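Local coordinates for protein ubiquitin and WLM domain-containing metalloprotease SPCC1442.07c (PDB 5JIG) that probably cleaves DNA-bound proteins as a DNA-dependent zinc metalloendopeptidase, and so takes part in the repair of DNA-protein crosslinks, at residues Thr5-Val11 against Leu24-Arg28; Leu46-Pro52 against His72-Arg78; His40-Val44 against Leu99-Val103. One frame throughout, in Å; residues are numbered along the deposited sequence.

Contact 1: Thr5-Val11 against Leu24-Arg28; sequences TFNELVV and LERLR
This is a strand-on-helix packing contact at one edge of the four-stranded mixed sheet of the WLM domain, where strand 6-10 lies against the last turns of helix 17-29. The axes of strand 8-10 and helix 24-28 approach to 9.6 Å and run roughly antiparallel (148°); Phe6 lies nearest Arg28 (CA-CA 6.4 Å) and Leu9 nearest Leu24 (6.8 Å). The chain turns a corner at Asn7 (phi/psi -74/-28) before the extended Glu8 to Val10. No direct hydrogen bond links the segments. Leu9 (m, t) points toward the helix: CD1 meets Leu24 CB at 4.0 Å and Glu25 CG at 3.7 Å, and lies over one face of the Arg28 guanidinium, 3.6 Å from Arg28 NH2. Leu24 (m, t) sends CD1 to Val11 CG1 (3.8 Å) and to Val10 O (3.3 Å). Arg28, with chi1 t, puts CG 4.0 Å from Phe6 CD1 and 3.6 Å from Thr5 OG1, and chi3 p turns its guanidinium to Leu9. Two waters complete the seam: one joins Thr5 OG1 (3.0 Å) to Arg28 O (2.7 Å), the other Phe6 O (2.9 Å) to Arg28 NH2 (2.8 Å). Phe6 also touches Leu95 of helix 88-100 and Met37 of helix 31-40. Strand 6-10 connects to its parallel neighbour 44-50 through helices 17-29 and 31-40, helix 17-29 packing on the sheet as in the zincin-like fold.

Contact 2: Leu46-Pro52 against His72-Arg78; sequences LLSEMDP and HIELRLR
Parallel pairing of the two central strands, 44-50 and 72-76, forms the middle of the mixed sheet in this WLM metalloprotease domain. The axes of strands 46-50 and 72-76 pass 4.1 Å apart at 35°, with Leu47 level with Ile73 (CA-CA 5.0 Å), Ser48 with Glu74 (4.7 Å) and Glu49 with Leu75 (5.1 Å). Backbone hydrogen bonds alternate between the strands: Ile73 N to Leu46 O (3.0 Å), Ser48 N to Ile73 O (2.9 Å), Leu75 N to Ser48 O (2.9 Å) and Met50 N to Leu75 O (2.8 Å).

On the face bearing Leu47, Ile73 and Leu75, apolar contacts prevail, Glu49 being its charged member. Leu47 (t, p) brings CD1 to Ile73 CG2 (3.8 Å) and Leu75 CD1 (3.9 Å); helix 88-100 packs here, and Ile73 touches Glu98, the predicted active-site residue. The face of Leu46, Ser48 and Glu74 is more polar. Leu46 CD2 makes a CH-pi contact 3.4 Å from the His72 ring centroid, while Ser48 OG and His72 NE2 share a 2.7 Å hydrogen bond at the ring edge. Glu74 OE1 accepts from two waters, one shared with Glu49 O and one with Asp51 N; Glu74 OE2 is hydrogen-bonded to His67 NE2.

Glu49 (t, t) reaches past the end of strand 72-76 in a salt bridge to Arg78, NE to OE1 2.8 Å; a water links Glu49 OE2 (2.7 Å) with Arg78 NH1 (2.8 Å).

Contact 3: His40-Val44 against Leu99-Val103; sequences HRWTV and LTHNV. With NI (nickel (II) ion), chain B.
Trp42 presents one face of its indole to Asn102 and to the backbone at Leu99: Trp42 CG lies 3.4 Å from Asn102 ND2, and Trp42 CH2 is 3.6 Å from Leu99 O. Asn102 CB adds a CH-pi contact, 4.0 Å from the centroid of the five-membered ring and 26° off its normal. The indole also reaches Leu99, Trp42 CZ3 to Leu99 CB being 3.8 Å, while Val103 CG2 sits at its edge, 3.7 Å from Trp42 CZ2. The CA atoms of Trp42 and Asn102 are 8.1 Å apart, and no hydrogen bond crosses the segments. Arg41, with positive phi (54°), ends helix 31-40 in a Schellman motif. Segment 99-103 spans the C-terminal part of helix 88-100 and the turn after it; that helix carries the HExxH zinc-binding motif. Its second histidine, His101, whose CA-to-CB bond points away from segment 40-44, binds the nickel ion in this crystal through NE2 (2.1 Å), with His97 and His107 as the other protein ligands and waters at 2.1 and 2.2 Å. Asn102 OD1 is hydrogen-bonded to Asn66. On either side of Trp42 in the sequence, Val44 CG2 meets Leu99 CD2 at 4.2 Å, and His40 CE1 meets Val103 CG2 at 3.8 Å.

The three contacts adjoin one another around the sheet and helix 88-100. Contacts 1 and 2, with centres 10 Å apart, share the sheet: Glu8 O to Leu47 N and Val10 O to Glu49 N, both 2.9 Å, are probable hydrogen bonds between neighbouring strands. Contact 1 adjoins contact 3 through Thr5 O and Val44 N (2.9 Å), also a probable hydrogen bond, and through Phe6 CD2 packed on Val44 CB (3.6 Å). Contact 2 is nested within the loop that contact 3 closes, and Ile73 CD1 touches Leu99 CD2 (3.7 Å). Contact 3 holds the metal ligand His101; the side chain of predicted active-site Glu98 is about 4 Å from that of Ile73 in contact 2 and about 8 Å from that of Phe6 in contact 1.

Contact 1: Thr5-Val11 against Leu24-Arg28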
loop_
_atom_site.group_PDB
_atom_site.type_symbol
_atom_site.label_atom_id
_atom_site.label_comp_id
_atom_site.label_asym_id
_atom_site.label_seq_id
_atom_site.Cartn_x
_atom_site.Cartn_y
_atom_site.Cartn_z
ATOM N N THR A 5 5.197 -9.738 -2.843
ATOM C CA THR A 5 5.031 -9.079 -1.557
ATOM C C THR A 5 5.908 -7.823 -1.526
ATOM O O THR A 5 6.519 -7.445 -2.507
ATOM C CB THR A 5 5.359 -10.079 -0.438
ATOM O OG1 THR A 5 4.920 -9.518 0.813
ATOM C CG2 THR A 5 6.824 -10.444 -0.395
ATOM N N PHE A 6 5.940 -7.195 -0.339
ATOM C CA PHE A 6 6.811 -6.057 -0.041
ATOM C C PHE A 6 8.045 -6.630 0.693
ATOM O O PHE A 6 7.893 -7.194 1.761
ATOM C CB PHE A 6 6.101 -5.051 0.842
ATOM C CG PHE A 6 4.837 -4.514 0.221
ATOM C CD1 PHE A 6 3.625 -5.065 0.557
ATOM C CD2 PHE A 6 4.871 -3.531 -0.732
ATOM C CE1 PHE A 6 2.447 -4.603 -0.031
ATOM C CE2 PHE A 6 3.701 -3.051 -1.310
ATOM C CZ PHE A 6 2.494 -3.617 -0.982
ATOM N N ASN A 7 9.223 -6.504 0.108
ATOM C CA ASN A 7 10.359 -7.205 0.653
ATOM C C ASN A 7 10.914 -6.599 1.940
ATOM O O ASN A 7 11.489 -7.324 2.731
ATOM C CB ASN A 7 11.485 -7.313 -0.378
ATOM C CG ASN A 7 11.159 -8.240 -1.514
ATOM O OD1 ASN A 7 10.324 -9.124 -1.396
ATOM N ND2 ASN A 7 11.830 -8.006 -2.652
ATOM N N GLU A 8 10.745 -5.299 2.124
ATOM C CA GLU A 8 11.229 -4.590 3.289
ATOM C C GLU A 8 10.261 -3.482 3.621
ATOM O O GLU A 8 9.672 -2.867 2.743
ATOM C CB GLU A 8 12.619 -3.990 3.022
ATOM C CG GLU A 8 13.223 -3.327 4.231
ATOM C CD GLU A 8 14.640 -2.800 4.039
ATOM O OE1 GLU A 8 15.177 -2.172 4.953
ATOM O OE2 GLU A 8 15.217 -2.956 2.934
ATOM N N LEU A 9 10.083 -3.274 4.931
ATOM C CA LEU A 9 9.257 -2.225 5.507
ATOM C C LEU A 9 10.168 -1.224 6.189
ATOM O O LEU A 9 11.101 -1.601 6.896
ATOM C CB LEU A 9 8.278 -2.796 6.526
ATOM C CG LEU A 9 7.430 -3.955 6.044
ATOM C CD1 LEU A 9 6.529 -4.378 7.151
ATOM C CD2 LEU A 9 6.634 -3.611 4.794
ATOM N N VAL A 10 9.840 0.060 6.064
ATOM C CA VAL A 10 10.577 1.145 6.730
ATOM C C VAL A 10 9.610 2.137 7.327
ATOM O O VAL A 10 8.655 2.523 6.666
ATOM C CB VAL A 10 11.546 1.869 5.761
ATOM C CG1 VAL A 10 12.093 3.186 6.342
ATOM C CG2 VAL A 10 12.752 0.987 5.432
ATOM N N VAL A 11 9.859 2.532 8.576
ATOM C CA VAL A 11 9.065 3.550 9.241
ATOM C C VAL A 11 9.973 4.678 9.661
ATOM O O VAL A 11 11.217 4.589 9.743
ATOM C CB VAL A 11 8.305 2.995 10.458
ATOM C CG1 VAL A 11 7.295 1.993 9.991
ATOM C CG2 VAL A 11 9.261 2.441 11.510
ATOM N N LEU A 24 2.253 -1.098 8.743
ATOM C CA LEU A 24 2.810 -1.611 7.506
ATOM C C LEU A 24 2.749 -3.148 7.442
ATOM O O LEU A 24 2.495 -3.696 6.369
ATOM C CB LEU A 24 4.251 -1.141 7.287
ATOM C CG LEU A 24 4.405 0.393 7.069
ATOM C CD1 LEU A 24 5.866 0.669 6.732
ATOM C CD2 LEU A 24 3.501 0.918 5.972
ATOM N N GLU A 25 3.021 -3.815 8.555
ATOM C CA GLU A 25 2.955 -5.282 8.566
ATOM C C GLU A 25 1.532 -5.740 8.236
ATOM O O GLU A 25 1.343 -6.702 7.502
ATOM C CB GLU A 25 3.386 -5.832 9.899
ATOM C CG GLU A 25 4.856 -5.649 10.195
ATOM C CD GLU A 25 5.200 -5.964 11.672
ATOM O OE1 GLU A 25 6.387 -6.119 11.943
ATOM O OE2 GLU A 25 4.329 -6.002 12.501
ATOM N N ARG A 26 0.551 -5.044 8.790
ATOM C CA ARG A 26 -0.847 -5.381 8.534
ATOM C C ARG A 26 -1.164 -5.240 7.051
ATOM O O ARG A 26 -1.841 -6.119 6.467
ATOM C CB ARG A 26 -1.788 -4.527 9.374
ATOM C CG ARG A 26 -3.261 -4.803 9.133
ATOM C CD ARG A 26 -4.116 -3.911 9.942
ATOM N NE ARG A 26 -5.490 -4.140 9.738
ATOM C CZ ARG A 26 -6.466 -3.367 10.318
ATOM N NH1 ARG A 26 -7.687 -3.521 10.040
ATOM N NH2 ARG A 26 -6.145 -2.328 11.047
ATOM N N LEU A 27 -0.727 -4.170 6.428
ATOM C CA LEU A 27 -0.943 -3.967 4.985
ATOM C C LEU A 27 -0.262 -5.058 4.162
ATOM O O LEU A 27 -0.846 -5.590 3.219
ATOM C CB LEU A 27 -0.451 -2.590 4.577
ATOM C CG LEU A 27 -1.297 -1.431 5.100
ATOM C CD1 LEU A 27 -0.515 -0.134 5.087
ATOM C CD2 LEU A 27 -2.602 -1.249 4.316
ATOM N N ARG A 28 0.994 -5.359 4.493
ATOM C CA ARG A 28 1.707 -6.389 3.756
ATOM C C ARG A 28 0.973 -7.722 3.832
ATOM O O ARG A 28 0.929 -8.476 2.862
ATOM C CB ARG A 28 3.117 -6.505 4.312
ATOM C CG ARG A 28 3.954 -7.599 3.649
ATOM C CD ARG A 28 5.242 -7.833 4.387
ATOM N NE ARG A 28 4.875 -8.386 5.732
ATOM C CZ ARG A 28 5.637 -8.357 6.809
ATOM N NH1 ARG A 28 5.099 -8.772 7.965
ATOM N NH2 ARG A 28 6.931 -7.968 6.775
HETATM O O HOH W 1 2.151 -8.363 0.427
HETATM O O HOH W 2 8.601 -7.360 4.572
#

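Contact 2: Leu46-Pro52 against His72-Arg78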
loop_
_atom_site.group_PDB
_atom_site.type_symbol
_atom_site.label_atom_id
_atom_site.label_comp_id
_atom_site.label_asym_id
_atom_site.label_seq_id
_atom_site.Cartn_x
_atom_site.Cartn_y
_atom_site.Cartn_z
ATOM N N LEU A 46 10.389 -2.207 -1.504
ATOM C CA LEU A 46 10.326 -1.405 -0.305
ATOM C C LEU A 46 8.968 -0.764 -0.155
ATOM O O LEU A 46 8.444 -0.149 -1.119
ATOM C CB LEU A 46 11.393 -0.294 -0.378
ATOM C CG LEU A 46 11.550 0.646 0.823
ATOM C CD1 LEU A 46 11.830 -0.092 2.099
ATOM C CD2 LEU A 46 12.622 1.690 0.530
ATOM N N LEU A 47 8.380 -0.859 1.042
ATOM C CA LEU A 47 7.159 -0.157 1.421
ATOM C C LEU A 47 7.542 0.685 2.628
ATOM O O LEU A 47 8.005 0.146 3.666
ATOM C CB LEU A 47 6.056 -1.125 1.805
ATOM C CG LEU A 47 4.737 -0.516 2.278
ATOM C CD1 LEU A 47 4.102 0.319 1.170
ATOM C CD2 LEU A 47 3.789 -1.588 2.750
ATOM N N SER A 48 7.408 2.007 2.536
ATOM C CA SER A 48 7.805 2.926 3.592
ATOM C C SER A 48 6.647 3.803 4.027
ATOM O O SER A 48 5.715 4.090 3.276
ATOM C CB SER A 48 8.904 3.880 3.168
ATOM O OG SER A 48 10.128 3.205 2.771
ATOM N N GLU A 49 6.785 4.285 5.247
ATOM C CA GLU A 49 5.939 5.373 5.744
ATOM C C GLU A 49 6.405 6.672 5.177
ATOM O O GLU A 49 7.584 7.035 5.239
ATOM C CB GLU A 49 6.117 5.412 7.271
ATOM C CG GLU A 49 5.291 6.506 7.894
ATOM C CD GLU A 49 5.458 6.623 9.408
ATOM O OE1 GLU A 49 4.631 7.330 10.001
ATOM O OE2 GLU A 49 6.407 5.992 9.941
ATOM N N MET A 50 5.453 7.419 4.600
ATOM C CA MET A 50 5.634 8.697 4.034
ATOM C C MET A 50 5.651 9.733 5.175
ATOM O O MET A 50 4.860 9.674 6.124
ATOM C CB MET A 50 4.498 9.013 3.080
ATOM C CG MET A 50 4.602 10.162 2.163
ATOM S SD MET A 50 3.167 10.136 1.025
ATOM C CE MET A 50 3.416 11.751 0.264
ATOM N N ASP A 51 6.506 10.728 5.062
ATOM C CA ASP A 51 6.600 11.750 6.101
ATOM C C ASP A 51 5.238 12.445 6.199
ATOM O O ASP A 51 4.663 12.833 5.173
ATOM C CB ASP A 51 7.781 12.618 5.827
ATOM C CG ASP A 51 8.112 13.601 7.020
ATOM O OD1 ASP A 51 8.784 14.582 6.742
ATOM O OD2 ASP A 51 7.718 13.490 8.163
ATOM N N PRO A 52 4.707 12.695 7.424
ATOM C CA PRO A 52 3.450 13.450 7.490
ATOM C C PRO A 52 3.699 14.953 7.365
ATOM O O PRO A 52 4.858 15.430 7.621
ATOM C CB PRO A 52 2.924 13.129 8.871
ATOM C CG PRO A 52 4.080 12.718 9.668
ATOM C CD PRO A 52 5.000 12.025 8.685
ATOM N N HIS A 72 9.526 1.263 -5.053
ATOM C CA HIS A 72 9.310 1.755 -3.693
ATOM C C HIS A 72 7.944 2.434 -3.646
ATOM O O HIS A 72 7.693 3.332 -4.430
ATOM C CB HIS A 72 10.439 2.747 -3.344
ATOM C CG HIS A 72 10.351 3.358 -1.990
ATOM N ND1 HIS A 72 11.142 4.419 -1.602
ATOM C CD2 HIS A 72 9.634 3.061 -0.865
ATOM C CE1 HIS A 72 10.890 4.697 -0.324
ATOM N NE2 HIS A 72 9.985 3.881 0.155
ATOM N N ILE A 73 7.095 1.967 -2.723
ATOM C CA ILE A 73 5.820 2.628 -2.462
ATOM C C ILE A 73 5.889 3.243 -1.060
ATOM O O ILE A 73 6.414 2.611 -0.128
ATOM C CB ILE A 73 4.645 1.642 -2.630
ATOM C CG1 ILE A 73 4.489 1.323 -4.107
ATOM C CG2 ILE A 73 3.365 2.192 -2.021
ATOM C CD1 ILE A 73 3.478 0.222 -4.422
ATOM N N GLU A 74 5.372 4.460 -0.943
ATOM C CA GLU A 74 5.281 5.147 0.336
ATOM C C GLU A 74 3.809 5.433 0.644
ATOM O O GLU A 74 3.003 5.687 -0.263
ATOM C CB GLU A 74 6.036 6.439 0.415
ATOM C CG GLU A 74 7.428 6.398 -0.147
ATOM C CD GLU A 74 8.257 7.591 0.210
ATOM O OE1 GLU A 74 8.055 8.161 1.305
ATOM O OE2 GLU A 74 9.129 7.948 -0.625
ATOM N N LEU A 75 3.462 5.387 1.934
ATOM C CA LEU A 75 2.088 5.645 2.385
ATOM C C LEU A 75 2.138 6.570 3.587
ATOM O O LEU A 75 2.856 6.320 4.555
ATOM C CB LEU A 75 1.414 4.353 2.858
ATOM C CG LEU A 75 1.257 3.268 1.801
ATOM C CD1 LEU A 75 0.791 2.015 2.489
ATOM C CD2 LEU A 75 0.307 3.673 0.674
ATOM N N ARG A 76 1.308 7.631 3.571
ATOM C CA ARG A 76 1.169 8.469 4.742
ATOM C C ARG A 76 0.285 7.719 5.741
ATOM O O ARG A 76 -0.870 7.389 5.423
ATOM C CB ARG A 76 0.604 9.839 4.394
ATOM C CG ARG A 76 0.572 10.770 5.579
ATOM C CD ARG A 76 -0.378 11.906 5.445
ATOM N NE ARG A 76 -0.043 12.707 4.295
ATOM C CZ ARG A 76 0.370 13.952 4.285
ATOM N NH1 ARG A 76 0.727 14.443 3.122
ATOM N NH2 ARG A 76 0.322 14.708 5.404
ATOM N N LEU A 77 0.845 7.340 6.881
ATOM C CA LEU A 77 0.104 6.595 7.897
ATOM C C LEU A 77 -0.489 7.528 8.938
ATOM O O LEU A 77 -1.473 7.143 9.599
ATOM C CB LEU A 77 1.024 5.609 8.575
ATOM C CG LEU A 77 1.666 4.577 7.658
ATOM C CD1 LEU A 77 2.583 3.680 8.513
ATOM C CD2 LEU A 77 0.633 3.738 6.900
ATOM N N ARG A 78 0.140 8.692 9.154
ATOM C CA ARG A 78 -0.122 9.526 10.303
ATOM C C ARG A 78 -0.939 10.720 9.962
ATOM O O ARG A 78 -0.909 11.235 8.827
ATOM C CB ARG A 78 1.213 9.981 10.930
ATOM C CG ARG A 78 1.999 8.854 11.564
ATOM C CD ARG A 78 3.359 9.323 12.040
ATOM N NE ARG A 78 4.168 8.275 12.586
ATOM C CZ ARG A 78 4.287 7.971 13.896
ATOM N NH1 ARG A 78 5.063 6.996 14.281
ATOM N NH2 ARG A 78 3.597 8.697 14.789
HETATM O O HOH W 3 3.060 8.799 8.224
HETATM O O HOH W 4 6.954 5.985 12.559
HETATM O O HOH W 5 9.602 7.641 3.531
HETATM O O HOH W 6 8.179 10.668 2.485
#

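Contact 3: His40-Val44 against Leu99-Val103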
loop_
_atom_site.group_PDB
_atom_site.type_symbol
_atom_site.label_atom_id
_atom_site.label_comp_id
_atom_site.label_asym_id
_atom_site.label_seq_id
_atom_site.Cartn_x
_atom_site.Cartn_y
_atom_site.Cartn_z
ATOM N N HIS A 40 -1.550 -10.097 -9.959
ATOM C CA HIS A 40 -0.889 -9.206 -10.870
ATOM C C HIS A 40 0.644 -9.361 -10.893
ATOM O O HIS A 40 1.315 -8.644 -11.600
ATOM C CB HIS A 40 -1.316 -7.744 -10.682
ATOM C CG HIS A 40 -1.546 -7.014 -11.926
ATOM N ND1 HIS A 40 -0.580 -6.910 -12.883
ATOM C CD2 HIS A 40 -2.624 -6.386 -12.444
ATOM C CE1 HIS A 40 -1.026 -6.211 -13.922
ATOM N NE2 HIS A 40 -2.284 -5.867 -13.685
ATOM N N ARG A 41 1.146 -10.330 -10.157
ATOM C CA ARG A 41 2.589 -10.679 -10.129
ATOM C C ARG A 41 3.463 -9.470 -9.815
ATOM O O ARG A 41 4.376 -9.149 -10.537
ATOM C CB ARG A 41 2.977 -11.416 -11.389
ATOM C CG ARG A 41 2.308 -12.729 -11.528
ATOM C CD ARG A 41 2.603 -13.508 -12.786
ATOM N NE ARG A 41 4.000 -13.655 -13.057
ATOM C CZ ARG A 41 4.699 -13.031 -14.012
ATOM N NH1 ARG A 41 5.992 -13.320 -14.139
ATOM N NH2 ARG A 41 4.151 -12.109 -14.819
ATOM N N TRP A 42 3.185 -8.823 -8.686
ATOM C CA TRP A 42 3.945 -7.657 -8.228
ATOM C C TRP A 42 4.781 -7.983 -7.038
ATOM O O TRP A 42 4.293 -8.463 -6.006
ATOM C CB TRP A 42 2.978 -6.541 -7.861
ATOM C CG TRP A 42 2.302 -5.914 -9.009
ATOM C CD1 TRP A 42 2.789 -5.779 -10.259
ATOM C CD2 TRP A 42 1.010 -5.348 -9.025
ATOM N NE1 TRP A 42 1.867 -5.123 -11.068
ATOM C CE2 TRP A 42 0.775 -4.848 -10.310
ATOM C CE3 TRP A 42 -0.010 -5.226 -8.059
ATOM C CZ2 TRP A 42 -0.450 -4.235 -10.671
ATOM C CZ3 TRP A 42 -1.205 -4.639 -8.435
ATOM C CH2 TRP A 42 -1.370 -4.104 -9.684
ATOM N N THR A 43 6.106 -7.699 -7.178
ATOM C CA THR A 43 7.048 -7.668 -6.086
ATOM C C THR A 43 7.510 -6.252 -5.906
ATOM O O THR A 43 7.942 -5.603 -6.874
ATOM C CB THR A 43 8.253 -8.559 -6.355
ATOM O OG1 THR A 43 7.847 -9.923 -6.586
ATOM C CG2 THR A 43 9.268 -8.425 -5.266
ATOM N N VAL A 44 7.346 -5.706 -4.720
ATOM C CA VAL A 44 7.732 -4.311 -4.420
ATOM C C VAL A 44 8.858 -4.379 -3.397
ATOM O O VAL A 44 8.677 -4.830 -2.261
ATOM C CB VAL A 44 6.517 -3.519 -3.897
ATOM C CG1 VAL A 44 6.940 -2.147 -3.418
ATOM C CG2 VAL A 44 5.467 -3.424 -4.988
ATOM N N LEU A 99 -0.327 0.740 -6.041
ATOM C CA LEU A 99 -0.033 -0.474 -6.799
ATOM C C LEU A 99 -0.482 -0.359 -8.253
ATOM O O LEU A 99 0.175 -0.882 -9.153
ATOM C CB LEU A 99 -0.682 -1.678 -6.140
ATOM C CG LEU A 99 -0.012 -2.140 -4.833
ATOM C CD1 LEU A 99 -0.899 -3.141 -4.135
ATOM C CD2 LEU A 99 1.364 -2.763 -5.085
ATOM N N THR A 100 -1.619 0.315 -8.494
ATOM C CA THR A 100 -2.108 0.509 -9.840
ATOM C C THR A 100 -1.093 1.242 -10.695
ATOM O O THR A 100 -0.956 1.009 -11.902
ATOM C CB THR A 100 -3.468 1.259 -9.789
ATOM O OG1 THR A 100 -4.400 0.559 -8.998
ATOM C CG2 THR A 100 -4.086 1.352 -11.164
ATOM N N HIS A 101 -0.328 2.159 -10.092
ATOM C CA HIS A 101 0.744 2.874 -10.742
ATOM C C HIS A 101 1.940 1.973 -11.116
ATOM O O HIS A 101 2.838 2.426 -11.833
ATOM C CB HIS A 101 1.263 4.033 -9.911
ATOM C CG HIS A 101 0.353 5.239 -9.866
ATOM N ND1 HIS A 101 -0.051 5.915 -10.989
ATOM C CD2 HIS A 101 -0.080 5.963 -8.811
ATOM C CE1 HIS A 101 -0.737 6.979 -10.597
ATOM N NE2 HIS A 101 -0.764 7.063 -9.288
ATOM N N ASN A 102 1.957 0.711 -10.713
ATOM C CA ASN A 102 2.925 -0.228 -11.287
ATOM C C ASN A 102 2.711 -0.375 -12.778
ATOM O O ASN A 102 3.667 -0.715 -13.494
ATOM C CB ASN A 102 2.857 -1.574 -10.632
ATOM C CG ASN A 102 3.403 -1.600 -9.213
ATOM O OD1 ASN A 102 4.015 -0.647 -8.745
ATOM N ND2 ASN A 102 3.211 -2.706 -8.515
ATOM N N VAL A 103 1.466 -0.171 -13.258
ATOM C CA VAL A 103 1.076 -0.378 -14.643
ATOM C C VAL A 103 0.776 0.926 -15.309
ATOM O O VAL A 103 1.184 1.142 -16.459
ATOM C CB VAL A 103 -0.163 -1.343 -14.700
ATOM C CG1 VAL A 103 -0.642 -1.617 -16.131
ATOM C CG2 VAL A 103 0.145 -2.642 -13.983
HETATM NI NI NI B . -1.550 8.576 -8.107
HETATM O O HOH W 7 0.052 9.898 -8.603
HETATM O O HOH W 8 -2.074 10.136 -6.687
#